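Local coordinates for protein beta-xylosidase (Uncultured organism, PDB 4MLG) that probably releases xylose by hydrolysis from the non-reducing ends of xylo-oligosaccharides, as a beta-propeller beta-xylosidase of glycoside hydrolase family 43 with a bound calcium ion, at residues A[29-33]-A[46-50]; A[91-96]-A[188-193]; A[128-132]-A[192-196]; A[132-136]-A[157-162]; A[182-186]-A[198-204]. One frame throughout, in Å; residues are numbered along the deposited sequence.

Contact 1 of 5, residues A[29-33]-A[46-50]; sequences PSHDW and FNMKD
Polar and aromatic contacts join His31 of strand 24-32 and Trp33 just after it to Asp50, Asn47 and Lys49 of the loop that leads back into strand 50-56. The two strands are antiparallel neighbours in one propeller blade. His31 ND1 faces both carboxylate oxygens of Asp50. Asp50 OD1 is nearer to ND1, at 3.0 Å, but that bond is bent and weak (124°). OD2 lies in the imidazole plane and gives a straighter bond with ND1 (157°), also weak, at 3.2 Å. A water accepts from His31 N and donates to Asp50 O. Trp33 NE1 donates to Asn47 O; the modelled length is too short to be reliable. The extended Lys49 chain crosses the indole at about a right angle. Its NZ sits over the six-membered ring, 3.8 Å from the centroid, in a cation-pi contact, and CE lies over the same ring. Met48 bends at chi2 and chi3 and lies alongside Asp32, with SD 3.5 Å from Asp32 OD1. That carboxylate has its salt bridge with Arg301. Asp32 and Met48 are buried, whereas Lys49 is exposed, and its ammonium charge is probably stabilised by the Trp33 face.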
# COMPACT_ATOMS: atom_id res chain seq x y z
N PRO A 29 -18.62 -5.09 -16.96
CA PRO A 29 -17.65 -4.25 -17.67
C PRO A 29 -17.27 -3.00 -16.88
O PRO A 29 -17.98 -2.62 -15.95
CB PRO A 29 -18.41 -3.85 -18.92
CG PRO A 29 -19.83 -3.72 -18.44
CD PRO A 29 -20.00 -4.75 -17.34
N SER A 30 -16.16 -2.37 -17.27
CA SER A 30 -15.81 -1.06 -16.74
C SER A 30 -16.69 -0.02 -17.42
O SER A 30 -17.31 -0.30 -18.45
CB SER A 30 -14.34 -0.75 -17.00
OG SER A 30 -13.50 -1.77 -16.49
N HIS A 31 -16.76 1.19 -16.86
CA HIS A 31 -17.59 2.24 -17.44
C HIS A 31 -16.75 3.44 -17.89
O HIS A 31 -16.41 4.30 -17.10
CB HIS A 31 -18.66 2.70 -16.44
CG HIS A 31 -19.63 3.69 -17.00
ND1 HIS A 31 -20.60 4.29 -16.23
CD2 HIS A 31 -19.79 4.17 -18.26
CE1 HIS A 31 -21.31 5.11 -16.99
NE2 HIS A 31 -20.84 5.06 -18.22
N ASP A 32 -16.45 3.48 -19.19
CA ASP A 32 -15.71 4.60 -19.76
C ASP A 32 -16.58 5.85 -19.88
O ASP A 32 -17.72 5.78 -20.34
CB ASP A 32 -15.15 4.23 -21.13
CG ASP A 32 -13.89 3.39 -21.05
OD1 ASP A 32 -13.14 3.55 -20.07
OD2 ASP A 32 -13.65 2.58 -21.97
N TRP A 33 -16.03 6.98 -19.46
CA TRP A 33 -16.70 8.26 -19.61
C TRP A 33 -15.66 9.32 -19.94
O TRP A 33 -14.48 9.16 -19.66
CB TRP A 33 -17.44 8.64 -18.32
CG TRP A 33 -16.54 9.02 -17.19
CD1 TRP A 33 -15.67 8.21 -16.53
CD2 TRP A 33 -16.43 10.32 -16.58
NE1 TRP A 33 -15.02 8.92 -15.54
CE2 TRP A 33 -15.47 10.21 -15.56
CE3 TRP A 33 -17.05 11.55 -16.81
CZ2 TRP A 33 -15.11 11.30 -14.76
CZ3 TRP A 33 -16.69 12.63 -16.01
CH2 TRP A 33 -15.73 12.50 -15.00
N PHE A 46 -7.90 7.17 -18.23
CA PHE A 46 -8.74 6.05 -17.82
C PHE A 46 -9.27 6.32 -16.42
O PHE A 46 -8.84 5.70 -15.45
CB PHE A 46 -7.95 4.74 -17.85
CG PHE A 46 -7.59 4.28 -19.23
CD1 PHE A 46 -8.56 3.81 -20.10
CD2 PHE A 46 -6.27 4.31 -19.66
CE1 PHE A 46 -8.23 3.38 -21.37
CE2 PHE A 46 -5.94 3.88 -20.93
CZ PHE A 46 -6.92 3.42 -21.79
N ASN A 47 -10.20 7.26 -16.32
CA ASN A 47 -10.70 7.72 -15.03
C ASN A 47 -12.11 7.22 -14.76
O ASN A 47 -13.00 8.00 -14.43
CB ASN A 47 -10.67 9.25 -14.97
CG ASN A 47 -10.74 9.77 -13.55
OD1 ASN A 47 -10.28 9.13 -12.61
ND2 ASN A 47 -11.33 10.95 -13.39
N MET A 48 -12.32 5.91 -14.90
CA MET A 48 -13.62 5.32 -14.60
C MET A 48 -13.92 5.44 -13.11
O MET A 48 -13.01 5.50 -12.29
CB MET A 48 -13.67 3.86 -15.05
CG MET A 48 -13.38 3.66 -16.53
SD MET A 48 -11.63 3.71 -16.92
CE MET A 48 -11.19 2.00 -16.68
N LYS A 49 -15.20 5.48 -12.76
CA LYS A 49 -15.58 5.72 -11.37
C LYS A 49 -16.76 4.89 -10.88
O LYS A 49 -17.18 5.03 -9.73
CB LYS A 49 -15.87 7.21 -11.16
CG LYS A 49 -16.88 7.80 -12.13
CD LYS A 49 -17.07 9.29 -11.90
CE LYS A 49 -18.02 9.89 -12.92
NZ LYS A 49 -18.25 11.34 -12.68
N ASP A 50 -17.28 4.01 -11.73
CA ASP A 50 -18.41 3.17 -11.33
C ASP A 50 -18.54 1.87 -12.12
O ASP A 50 -17.81 1.64 -13.09
CB ASP A 50 -19.72 3.96 -11.39
CG ASP A 50 -20.05 4.41 -12.80
OD1 ASP A 50 -19.13 4.50 -13.63
OD2 ASP A 50 -21.24 4.69 -13.07
O HOH W 1 -15.47 1.22 -14.32

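Contact 2 of 5, residues A[91-96]-A[188-193]; sequences RNGKYY and LREDML
Arg91 reaches across to Met192 and Glu190. From CB the chain runs extended, with CG opposite the backbone N (chi1 -171°). CD is the first atom to touch, 3.6 Å from Met192 SD. NE passes near Glu190 O. CZ lies close to Glu190 CA, which sits over one face of the guanidinium. NH1, at the tip, gives a weak hydrogen bond to Met192 SD at 3.5 Å, and the sulfur lies near the guanidinium plane. NH2 has Glu190 CG over the same flat group at 3.4 Å. Glu190 OE2 stays 4.1 Å from NH2, beyond a salt bridge, though the opposite charges probably still attract. Beside it, Asn92 ND2 donates to Glu190 O at 2.9 Å, and the acceptor lies in the amide plane. Met192 also covers Tyr96. Its CB stands over the ring centre, 3.4 Å from the centroid, and its sulfur lies farther off above that face as a Met-aromatic contact. Tyr147 packs on both Arg91 and Met192. The first segment forms a type I' turn, Arg91 to Lys94, and the second a type I turn, Arg189 to Met192. Such turn-to-turn contacts between hairpins of separate sheets are in keeping with adjoining propeller blades.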
# COMPACT_ATOMS: atom_id res chain seq x y z
N ARG A 91 -19.71 -17.96 -4.78
CA ARG A 91 -19.33 -18.95 -3.77
C ARG A 91 -20.10 -18.71 -2.47
O ARG A 91 -20.38 -17.56 -2.11
CB ARG A 91 -17.82 -18.90 -3.51
CG ARG A 91 -17.30 -20.03 -2.64
CD ARG A 91 -15.79 -19.96 -2.48
NE ARG A 91 -15.24 -21.14 -1.84
CZ ARG A 91 -13.94 -21.37 -1.68
NH1 ARG A 91 -13.05 -20.50 -2.13
NH2 ARG A 91 -13.52 -22.48 -1.08
N ASN A 92 -20.43 -19.80 -1.78
CA ASN A 92 -21.14 -19.74 -0.50
C ASN A 92 -22.50 -19.06 -0.61
O ASN A 92 -22.97 -18.44 0.35
CB ASN A 92 -20.28 -19.04 0.56
CG ASN A 92 -18.89 -19.63 0.66
OD1 ASN A 92 -18.72 -20.85 0.66
ND2 ASN A 92 -17.88 -18.77 0.75
N GLY A 93 -23.13 -19.16 -1.77
CA GLY A 93 -24.43 -18.56 -2.00
C GLY A 93 -24.37 -17.06 -2.20
O GLY A 93 -25.40 -16.39 -2.25
N LYS A 94 -23.16 -16.51 -2.30
CA LYS A 94 -22.99 -15.08 -2.49
C LYS A 94 -22.09 -14.76 -3.69
O LYS A 94 -21.35 -15.62 -4.16
CB LYS A 94 -22.44 -14.43 -1.22
CG LYS A 94 -23.39 -14.47 -0.04
CD LYS A 94 -22.79 -13.80 1.19
CE LYS A 94 -21.55 -14.54 1.66
NZ LYS A 94 -21.85 -15.96 2.04
N TYR A 95 -22.17 -13.52 -4.17
CA TYR A 95 -21.37 -13.09 -5.31
C TYR A 95 -20.29 -12.10 -4.87
O TYR A 95 -20.59 -11.04 -4.31
CB TYR A 95 -22.26 -12.47 -6.38
CG TYR A 95 -23.24 -13.44 -7.00
CD1 TYR A 95 -22.98 -14.06 -8.22
CD2 TYR A 95 -24.44 -13.75 -6.36
CE1 TYR A 95 -23.87 -14.95 -8.78
CE2 TYR A 95 -25.34 -14.63 -6.92
CZ TYR A 95 -25.06 -15.23 -8.13
OH TYR A 95 -25.95 -16.11 -8.69
N TYR A 96 -19.04 -12.45 -5.13
CA TYR A 96 -17.91 -11.62 -4.72
C TYR A 96 -17.32 -10.86 -5.90
O TYR A 96 -16.77 -11.47 -6.82
CB TYR A 96 -16.83 -12.49 -4.06
CG TYR A 96 -17.27 -13.16 -2.79
CD1 TYR A 96 -17.07 -12.56 -1.55
CD2 TYR A 96 -17.89 -14.41 -2.81
CE1 TYR A 96 -17.48 -13.17 -0.38
CE2 TYR A 96 -18.30 -15.03 -1.65
CZ TYR A 96 -18.09 -14.40 -0.43
OH TYR A 96 -18.49 -15.01 0.73
N LEU A 188 -7.53 -18.05 -3.20
CA LEU A 188 -8.34 -17.34 -2.21
C LEU A 188 -8.85 -18.31 -1.15
O LEU A 188 -9.17 -19.46 -1.46
CB LEU A 188 -9.52 -16.65 -2.89
CG LEU A 188 -9.19 -15.51 -3.86
CD1 LEU A 188 -10.42 -15.12 -4.66
CD2 LEU A 188 -8.65 -14.31 -3.09
N ARG A 189 -8.92 -17.85 0.09
CA ARG A 189 -9.49 -18.66 1.16
C ARG A 189 -11.01 -18.68 1.03
O ARG A 189 -11.58 -17.92 0.24
CB ARG A 189 -9.04 -18.16 2.53
CG ARG A 189 -9.40 -16.71 2.83
CD ARG A 189 -8.93 -16.31 4.22
NE ARG A 189 -9.68 -15.16 4.74
CZ ARG A 189 -9.33 -14.45 5.80
NH1 ARG A 189 -8.21 -14.74 6.46
NH2 ARG A 189 -10.08 -13.43 6.19
N GLU A 190 -11.67 -19.53 1.81
CA GLU A 190 -13.08 -19.84 1.60
C GLU A 190 -14.04 -18.66 1.76
O GLU A 190 -15.05 -18.58 1.06
CB GLU A 190 -13.52 -21.01 2.48
CG GLU A 190 -14.80 -21.69 2.01
CD GLU A 190 -14.97 -23.08 2.59
OE1 GLU A 190 -14.28 -23.40 3.58
OE2 GLU A 190 -15.80 -23.85 2.06
N ASP A 191 -13.73 -17.74 2.67
CA ASP A 191 -14.61 -16.59 2.88
C ASP A 191 -14.46 -15.54 1.78
O ASP A 191 -15.19 -14.55 1.75
CB ASP A 191 -14.40 -15.98 4.28
CG ASP A 191 -13.06 -15.28 4.42
OD1 ASP A 191 -12.15 -15.57 3.62
OD2 ASP A 191 -12.92 -14.45 5.34
N MET A 192 -13.49 -15.77 0.90
CA MET A 192 -13.29 -14.95 -0.30
C MET A 192 -12.97 -13.49 -0.00
O MET A 192 -13.20 -12.62 -0.84
CB MET A 192 -14.50 -15.05 -1.23
CG MET A 192 -14.82 -16.46 -1.68
SD MET A 192 -13.57 -17.14 -2.79
CE MET A 192 -13.97 -16.30 -4.32
N LEU A 193 -12.43 -13.22 1.19
CA LEU A 193 -12.11 -11.86 1.58
C LEU A 193 -10.61 -11.59 1.55
O LEU A 193 -10.17 -10.45 1.42
CB LEU A 193 -12.67 -11.55 2.98
CG LEU A 193 -14.18 -11.70 3.15
CD1 LEU A 193 -14.59 -11.30 4.56
CD2 LEU A 193 -14.93 -10.89 2.11

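Contact 3 of 5, residues A[128-132]-A[192-196]; sequences PIKGS and MLEFA
A type II beta turn from Ile129 to Ser132 meets Glu194 and Phe195 of the loop that joins strands 184-188 and 200-205. Ser132 N closes the turn on Ile129 O. Gly131 occupies its third position with positive phi. Glu194 holds the turn by its carboxylate. Its chain bends at chi2 (-67°), which swings the carboxylate towards Lys130. OE1 accepts from Lys130 N at 2.8 Å through its syn lone pair. OE2 takes the other end of the same residue: Lys130 NZ forms a salt bridge with it at 3.1 Å and comes from above the carboxylate plane, 62° out of it. One glutamate therefore grips both the backbone and the side chain of Lys130. Replacing Glu194 by alanine would probably leave Lys130 N without this acceptor and its ammonium group without the carboxylate.

The turn lies on the link between strands 123-124 and 138-141, which belong to different sheets of the propeller. It also faces the second subunit. Lys130 NZ has a further partner there, Asn127 OD1 of the second subunit, and Gly131 O accepts from Asn105 of that same subunit.

The apolar half of the contact is formed by Ile129 and Phe195, whose side chains cross at about a right angle. Ile129 CG2 lies over one face of the phenyl ring, 3.8 Å from its centroid and shifted towards the rim. Its other branch, CG1, touches Leu193 O at 3.6 Å. Ser132 CB lies 4.0 Å from Phe195 CZ. Phe195 also packs on Val186 and Leu188, and Ile129 on Ile110 and Val112 of strand 108-115.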
# COMPACT_ATOMS: atom_id res chain seq x y z
N PRO A 128 -8.94 -2.73 1.36
CA PRO A 128 -8.54 -3.62 0.27
C PRO A 128 -7.97 -4.93 0.80
O PRO A 128 -7.62 -5.01 1.98
CB PRO A 128 -7.44 -2.83 -0.44
CG PRO A 128 -6.89 -1.93 0.61
CD PRO A 128 -8.07 -1.54 1.44
N ILE A 129 -7.88 -5.94 -0.06
CA ILE A 129 -7.32 -7.23 0.30
C ILE A 129 -5.87 -7.09 0.76
O ILE A 129 -5.07 -6.43 0.10
CB ILE A 129 -7.39 -8.22 -0.88
CG1 ILE A 129 -8.84 -8.44 -1.32
CG2 ILE A 129 -6.74 -9.54 -0.52
CD1 ILE A 129 -8.98 -9.38 -2.50
N LYS A 130 -5.54 -7.72 1.88
CA LYS A 130 -4.19 -7.67 2.43
C LYS A 130 -3.18 -8.27 1.47
O LYS A 130 -3.33 -9.42 1.03
CB LYS A 130 -4.14 -8.39 3.77
CG LYS A 130 -5.07 -7.82 4.82
CD LYS A 130 -5.12 -8.71 6.06
CE LYS A 130 -5.95 -8.07 7.15
NZ LYS A 130 -7.34 -7.77 6.70
N GLY A 131 -2.14 -7.50 1.14
CA GLY A 131 -1.08 -7.98 0.27
C GLY A 131 -1.36 -7.77 -1.20
O GLY A 131 -0.49 -7.97 -2.04
N SER A 132 -2.59 -7.36 -1.51
CA SER A 132 -3.00 -7.16 -2.90
C SER A 132 -2.26 -6.01 -3.56
O SER A 132 -1.92 -5.02 -2.91
CB SER A 132 -4.51 -6.93 -2.98
OG SER A 132 -4.88 -5.76 -2.26
N MET A 192 -13.49 -15.77 0.90
CA MET A 192 -13.29 -14.95 -0.30
C MET A 192 -12.97 -13.49 -0.00
O MET A 192 -13.20 -12.62 -0.84
CB MET A 192 -14.50 -15.05 -1.23
CG MET A 192 -14.82 -16.46 -1.68
SD MET A 192 -13.57 -17.14 -2.79
CE MET A 192 -13.97 -16.30 -4.32
N LEU A 193 -12.43 -13.22 1.19
CA LEU A 193 -12.11 -11.86 1.58
C LEU A 193 -10.61 -11.59 1.55
O LEU A 193 -10.17 -10.45 1.42
CB LEU A 193 -12.67 -11.55 2.98
CG LEU A 193 -14.18 -11.70 3.15
CD1 LEU A 193 -14.59 -11.30 4.56
CD2 LEU A 193 -14.93 -10.89 2.11
N GLU A 194 -9.82 -12.65 1.70
CA GLU A 194 -8.37 -12.52 1.72
C GLU A 194 -7.69 -13.63 0.92
O GLU A 194 -8.33 -14.60 0.52
CB GLU A 194 -7.84 -12.54 3.16
CG GLU A 194 -8.32 -11.39 4.03
CD GLU A 194 -7.78 -10.04 3.58
OE1 GLU A 194 -6.80 -10.01 2.82
OE2 GLU A 194 -8.35 -9.01 4.00
N PHE A 195 -6.39 -13.47 0.70
CA PHE A 195 -5.58 -14.49 0.04
C PHE A 195 -5.35 -15.64 1.01
O PHE A 195 -5.25 -15.43 2.22
CB PHE A 195 -4.24 -13.92 -0.41
CG PHE A 195 -4.35 -12.87 -1.48
CD1 PHE A 195 -5.50 -12.76 -2.26
CD2 PHE A 195 -3.30 -11.99 -1.72
CE1 PHE A 195 -5.60 -11.79 -3.25
CE2 PHE A 195 -3.39 -11.02 -2.70
CZ PHE A 195 -4.54 -10.92 -3.47
N ALA A 196 -5.27 -16.86 0.49
CA ALA A 196 -5.01 -18.03 1.32
C ALA A 196 -3.51 -18.32 1.37
O ALA A 196 -3.04 -19.05 2.24
CB ALA A 196 -5.77 -19.24 0.80

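Contact 4 of 5, residues A[132-136]-A[157-162]; sequences SYSMD and GQLQRY
Gly157 O is met twice by Ser134. The hydroxyl OG donates to it at 2.9 Å, from 36° above the carbonyl plane, and Ser134 CA makes a CA-H...O contact with the same oxygen at 3.2 Å. The contact is a buried one in the beta-propeller, close to the second subunit. It joins the link that enters strand 138-141 to the loop after strand 147-151, which forms a short 3-10 turn at 159-161. A water ties the loops together. It accepts from Ser134 N and Tyr162 OH and donates to Gln158 OE1 at 2.9 Å. Tyr133 and Tyr162 run antiparallel past one another. Their ring centroids are 4.3 Å apart and the planes 34° apart, so the pair is oblique. With CG between its backbone N and carbonyl carbon (chi1 64°), Tyr133 lays CD1 over the rim of the Tyr162 ring. Its CB lies over the same ring, 3.9 Å from the centroid, in a CH-pi contact. A leucine in place of Tyr162 would probably cost the water one of its donors and take away the ring that Tyr133 CB and CD1 lie over. Tyr133 OH bonds to Asn165, and Ile107 of the second subunit packs on Tyr162. Next to this contact, Asp136 packs on Asp85 and His274, which belong to the calcium site. Met135 SD lies 3.6 Å from Gly157 CA, and Leu159 CD1 is 4.1 Å from Tyr133 CE1.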
# COMPACT_ATOMS: atom_id res chain seq x y z
N SER A 132 -2.59 -7.36 -1.51
CA SER A 132 -3.00 -7.16 -2.90
C SER A 132 -2.26 -6.01 -3.56
O SER A 132 -1.92 -5.02 -2.91
CB SER A 132 -4.51 -6.93 -2.98
OG SER A 132 -4.88 -5.76 -2.26
N TYR A 133 -2.02 -6.14 -4.86
CA TYR A 133 -1.36 -5.09 -5.63
C TYR A 133 -1.68 -5.24 -7.11
O TYR A 133 -2.30 -6.22 -7.53
CB TYR A 133 0.15 -5.11 -5.40
CG TYR A 133 0.86 -6.37 -5.86
CD1 TYR A 133 1.48 -6.43 -7.10
CD2 TYR A 133 0.91 -7.50 -5.04
CE1 TYR A 133 2.13 -7.57 -7.52
CE2 TYR A 133 1.57 -8.65 -5.46
CZ TYR A 133 2.17 -8.68 -6.70
OH TYR A 133 2.82 -9.81 -7.13
N SER A 134 -1.27 -4.25 -7.90
CA SER A 134 -1.57 -4.21 -9.34
C SER A 134 -3.07 -4.26 -9.61
O SER A 134 -3.88 -3.88 -8.76
CB SER A 134 -0.83 -5.32 -10.09
OG SER A 134 -0.95 -5.14 -11.49
N MET A 135 -3.45 -4.73 -10.80
CA MET A 135 -4.85 -4.68 -11.21
C MET A 135 -5.27 -5.81 -12.15
O MET A 135 -4.59 -6.84 -12.26
CB MET A 135 -5.15 -3.33 -11.86
CG MET A 135 -3.98 -2.75 -12.63
SD MET A 135 -3.49 -3.75 -14.06
CE MET A 135 -4.35 -2.90 -15.38
N ASP A 136 -6.39 -5.61 -12.84
CA ASP A 136 -6.98 -6.60 -13.74
C ASP A 136 -7.10 -8.01 -13.15
O ASP A 136 -6.50 -8.95 -13.66
CB ASP A 136 -6.21 -6.66 -15.06
CG ASP A 136 -6.53 -5.49 -15.98
OD1 ASP A 136 -7.17 -4.53 -15.51
OD2 ASP A 136 -6.13 -5.52 -17.16
N GLY A 157 -0.42 -0.38 -14.65
CA GLY A 157 -0.87 -1.37 -13.70
C GLY A 157 0.09 -1.58 -12.54
O GLY A 157 -0.20 -2.35 -11.62
N GLN A 158 1.24 -0.92 -12.61
CA GLN A 158 2.22 -0.91 -11.52
C GLN A 158 2.81 -2.27 -11.19
O GLN A 158 3.41 -2.45 -10.12
CB GLN A 158 1.60 -0.28 -10.25
CG GLN A 158 1.04 1.11 -10.46
CD GLN A 158 0.25 1.60 -9.26
OE1 GLN A 158 0.00 0.85 -8.32
NE2 GLN A 158 -0.16 2.86 -9.30
N LEU A 159 2.66 -3.24 -12.09
CA LEU A 159 3.18 -4.58 -11.86
C LEU A 159 4.70 -4.60 -11.80
O LEU A 159 5.29 -5.44 -11.12
CB LEU A 159 2.69 -5.54 -12.95
CG LEU A 159 3.04 -7.02 -12.83
CD1 LEU A 159 2.41 -7.64 -11.60
CD2 LEU A 159 2.62 -7.78 -14.09
N GLN A 160 5.33 -3.66 -12.49
CA GLN A 160 6.79 -3.59 -12.52
C GLN A 160 7.38 -3.00 -11.24
O GLN A 160 8.59 -3.09 -11.01
CB GLN A 160 7.28 -2.79 -13.74
CG GLN A 160 6.84 -1.34 -13.78
CD GLN A 160 5.41 -1.17 -14.24
OE1 GLN A 160 4.76 -2.13 -14.66
NE2 GLN A 160 4.90 0.06 -14.17
N ARG A 161 6.53 -2.42 -10.40
CA ARG A 161 6.97 -1.87 -9.13
C ARG A 161 7.26 -2.97 -8.11
O ARG A 161 7.86 -2.72 -7.07
CB ARG A 161 5.92 -0.91 -8.56
CG ARG A 161 5.69 0.34 -9.38
CD ARG A 161 4.63 1.22 -8.72
NE ARG A 161 4.44 2.49 -9.42
CZ ARG A 161 3.59 3.43 -9.03
NH1 ARG A 161 2.85 3.24 -7.94
NH2 ARG A 161 3.47 4.55 -9.72
N TYR A 162 6.85 -4.20 -8.43
CA TYR A 162 6.95 -5.30 -7.48
C TYR A 162 7.81 -6.45 -7.99
O TYR A 162 7.77 -6.81 -9.17
CB TYR A 162 5.55 -5.83 -7.14
CG TYR A 162 4.60 -4.77 -6.62
CD1 TYR A 162 4.45 -4.53 -5.26
CD2 TYR A 162 3.84 -4.00 -7.50
CE1 TYR A 162 3.59 -3.57 -4.79
CE2 TYR A 162 2.97 -3.03 -7.04
CZ TYR A 162 2.85 -2.82 -5.68
OH TYR A 162 1.98 -1.86 -5.22
O HOH W 2 0.03 -1.59 -6.71

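Contact 5 of 5, residues A[182-186]-A[198-204]; sequences CPKVV and EPRDLMI
Lys184 and Asp201 both turn CG opposite their own carbonyl carbon (chi1 -64° and -73°), and Lys184 bends again at chi2. The two chains then run alongside each other, and NZ reaches Asp201 OD1 in a salt bridge. The modelled separation is too short to be trusted. A water also donates to Asp201 OD1, at 2.9 Å, and accepts from Cys182 N. This oxygen thus serves both a charged and a neutral partner.

The backbones form an antiparallel hairpin. Val185 and Arg200 are a hydrogen-bonded pair: Val185 N donates to Arg200 O and Arg200 N to Val185 O, each at 3.0 Å. Lys184 and Asp201 form the next pair, non-hydrogen-bonded. Beyond it, Leu202 N gives a nearly straight bond to Pro183 O at 2.8 Å (169°). The face with Val185 and Arg200 brings Val185 CG1 to 3.9 Å from Arg200 CG. The guanidinium of Arg200 has its salt bridge with Glu197.

A proline packs at each end of the pairing. Pro199 CG packs on Val186 CB at 3.8 Å, with the two side chains alongside each other. Pro183 CD meets Ile204 CD1 at 3.9 Å, and Pro183 CG touches Leu202 CB. Phe236 of strand 233-239 packs on Pro183, Leu202 and Ile204.

On its other edge, strand 184-188 pairs with strand 147-151, through backbone bonds of Lys184 with Phe151 and Val186 with Met149, while strand 200-205 runs parallel to strand 258-265 on its far side.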
# COMPACT_ATOMS: atom_id res chain seq x y z
N CYS A 182 5.83 -11.96 -15.29
CA CYS A 182 4.74 -12.91 -15.40
C CYS A 182 3.50 -12.37 -14.71
O CYS A 182 3.61 -11.59 -13.77
CB CYS A 182 5.13 -14.25 -14.77
SG CYS A 182 6.68 -14.96 -15.38
N PRO A 183 2.31 -12.78 -15.17
CA PRO A 183 1.09 -12.49 -14.43
C PRO A 183 1.10 -13.26 -13.11
O PRO A 183 1.84 -14.23 -12.99
CB PRO A 183 -0.02 -13.01 -15.35
CG PRO A 183 0.64 -14.04 -16.19
CD PRO A 183 2.03 -13.53 -16.41
N LYS A 184 0.30 -12.83 -12.14
CA LYS A 184 0.33 -13.45 -10.82
C LYS A 184 -0.88 -14.33 -10.58
O LYS A 184 -1.97 -14.06 -11.08
CB LYS A 184 0.44 -12.38 -9.73
CG LYS A 184 1.73 -11.58 -9.77
CD LYS A 184 2.93 -12.49 -9.53
CE LYS A 184 4.23 -11.71 -9.60
NZ LYS A 184 5.41 -12.59 -9.34
N VAL A 185 -0.68 -15.39 -9.80
CA VAL A 185 -1.75 -16.30 -9.42
C VAL A 185 -1.75 -16.50 -7.90
O VAL A 185 -0.69 -16.65 -7.30
CB VAL A 185 -1.63 -17.66 -10.14
CG1 VAL A 185 -0.22 -18.22 -9.99
CG2 VAL A 185 -2.66 -18.65 -9.62
N VAL A 186 -2.93 -16.47 -7.29
CA VAL A 186 -3.04 -16.68 -5.86
C VAL A 186 -4.36 -17.36 -5.50
O VAL A 186 -5.40 -17.05 -6.08
CB VAL A 186 -2.87 -15.35 -5.07
CG1 VAL A 186 -3.95 -14.35 -5.46
CG2 VAL A 186 -2.87 -15.60 -3.57
N GLU A 198 0.62 -16.85 -0.57
CA GLU A 198 1.34 -15.80 -1.27
C GLU A 198 1.21 -15.99 -2.77
O GLU A 198 1.37 -17.10 -3.27
CB GLU A 198 2.82 -15.78 -0.87
CG GLU A 198 3.09 -15.36 0.56
CD GLU A 198 4.53 -14.94 0.77
OE1 GLU A 198 5.02 -14.10 -0.00
OE2 GLU A 198 5.17 -15.46 1.71
N PRO A 199 0.92 -14.90 -3.50
CA PRO A 199 0.86 -14.93 -4.97
C PRO A 199 2.19 -15.36 -5.57
O PRO A 199 3.24 -15.17 -4.95
CB PRO A 199 0.56 -13.48 -5.33
CG PRO A 199 -0.13 -12.92 -4.13
CD PRO A 199 0.53 -13.59 -2.96
N ARG A 200 2.15 -15.93 -6.77
CA ARG A 200 3.36 -16.40 -7.43
C ARG A 200 3.27 -16.23 -8.94
O ARG A 200 2.19 -16.01 -9.49
CB ARG A 200 3.63 -17.86 -7.07
CG ARG A 200 2.41 -18.76 -7.14
CD ARG A 200 2.72 -20.17 -6.67
NE ARG A 200 1.77 -20.64 -5.66
CZ ARG A 200 1.78 -21.86 -5.14
NH1 ARG A 200 2.69 -22.74 -5.52
NH2 ARG A 200 0.88 -22.20 -4.23
N ASP A 201 4.41 -16.32 -9.61
CA ASP A 201 4.47 -16.19 -11.06
C ASP A 201 3.66 -17.28 -11.76
O ASP A 201 3.82 -18.46 -11.46
CB ASP A 201 5.92 -16.23 -11.55
CG ASP A 201 6.69 -14.96 -11.24
OD1 ASP A 201 6.06 -13.89 -11.18
OD2 ASP A 201 7.92 -15.04 -11.07
N LEU A 202 2.80 -16.87 -12.68
CA LEU A 202 2.17 -17.80 -13.60
C LEU A 202 3.03 -17.82 -14.85
O LEU A 202 2.82 -17.01 -15.76
CB LEU A 202 0.75 -17.38 -13.95
CG LEU A 202 -0.01 -18.39 -14.81
CD1 LEU A 202 -0.45 -19.58 -13.97
CD2 LEU A 202 -1.20 -17.75 -15.51
N MET A 203 3.99 -18.73 -14.89
CA MET A 203 4.97 -18.77 -15.97
C MET A 203 4.33 -19.01 -17.34
O MET A 203 3.63 -20.00 -17.54
CB MET A 203 6.03 -19.83 -15.69
CG MET A 203 6.70 -19.69 -14.34
SD MET A 203 7.88 -21.01 -13.99
CE MET A 203 9.18 -20.63 -15.16
N ILE A 204 4.57 -18.08 -18.26
CA ILE A 204 4.16 -18.28 -19.65
C ILE A 204 5.41 -18.59 -20.48
O ILE A 204 6.38 -17.82 -20.46
CB ILE A 204 3.43 -17.04 -20.21
CG1 ILE A 204 2.31 -16.62 -19.26
CG2 ILE A 204 2.86 -17.35 -21.59
CD1 ILE A 204 1.50 -15.45 -19.76
O HOH W 3 7.57 -12.13 -12.97

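Overall arrangement
Contact 4 is the buried one. It relies on a water, one backbone carbonyl and two tyrosines. The others are partly buried and mix charged groups with apolar or aromatic packing. Contact 5 alone is a regular strand pairing. Contacts 2 and 3 share Met192 and Leu193 and hold successive parts of one loop, 188-196. Contacts 3 and 4 share Ser132, and both touch the second subunit. Phe195 of contact 3 packs on Val186 of contact 5, and Tyr133 of contact 4 on Lys184. Contact 1 stands apart, within another blade, and its centre lies about 26 Å from that of contact 5, on the opposite side of the chain's centre.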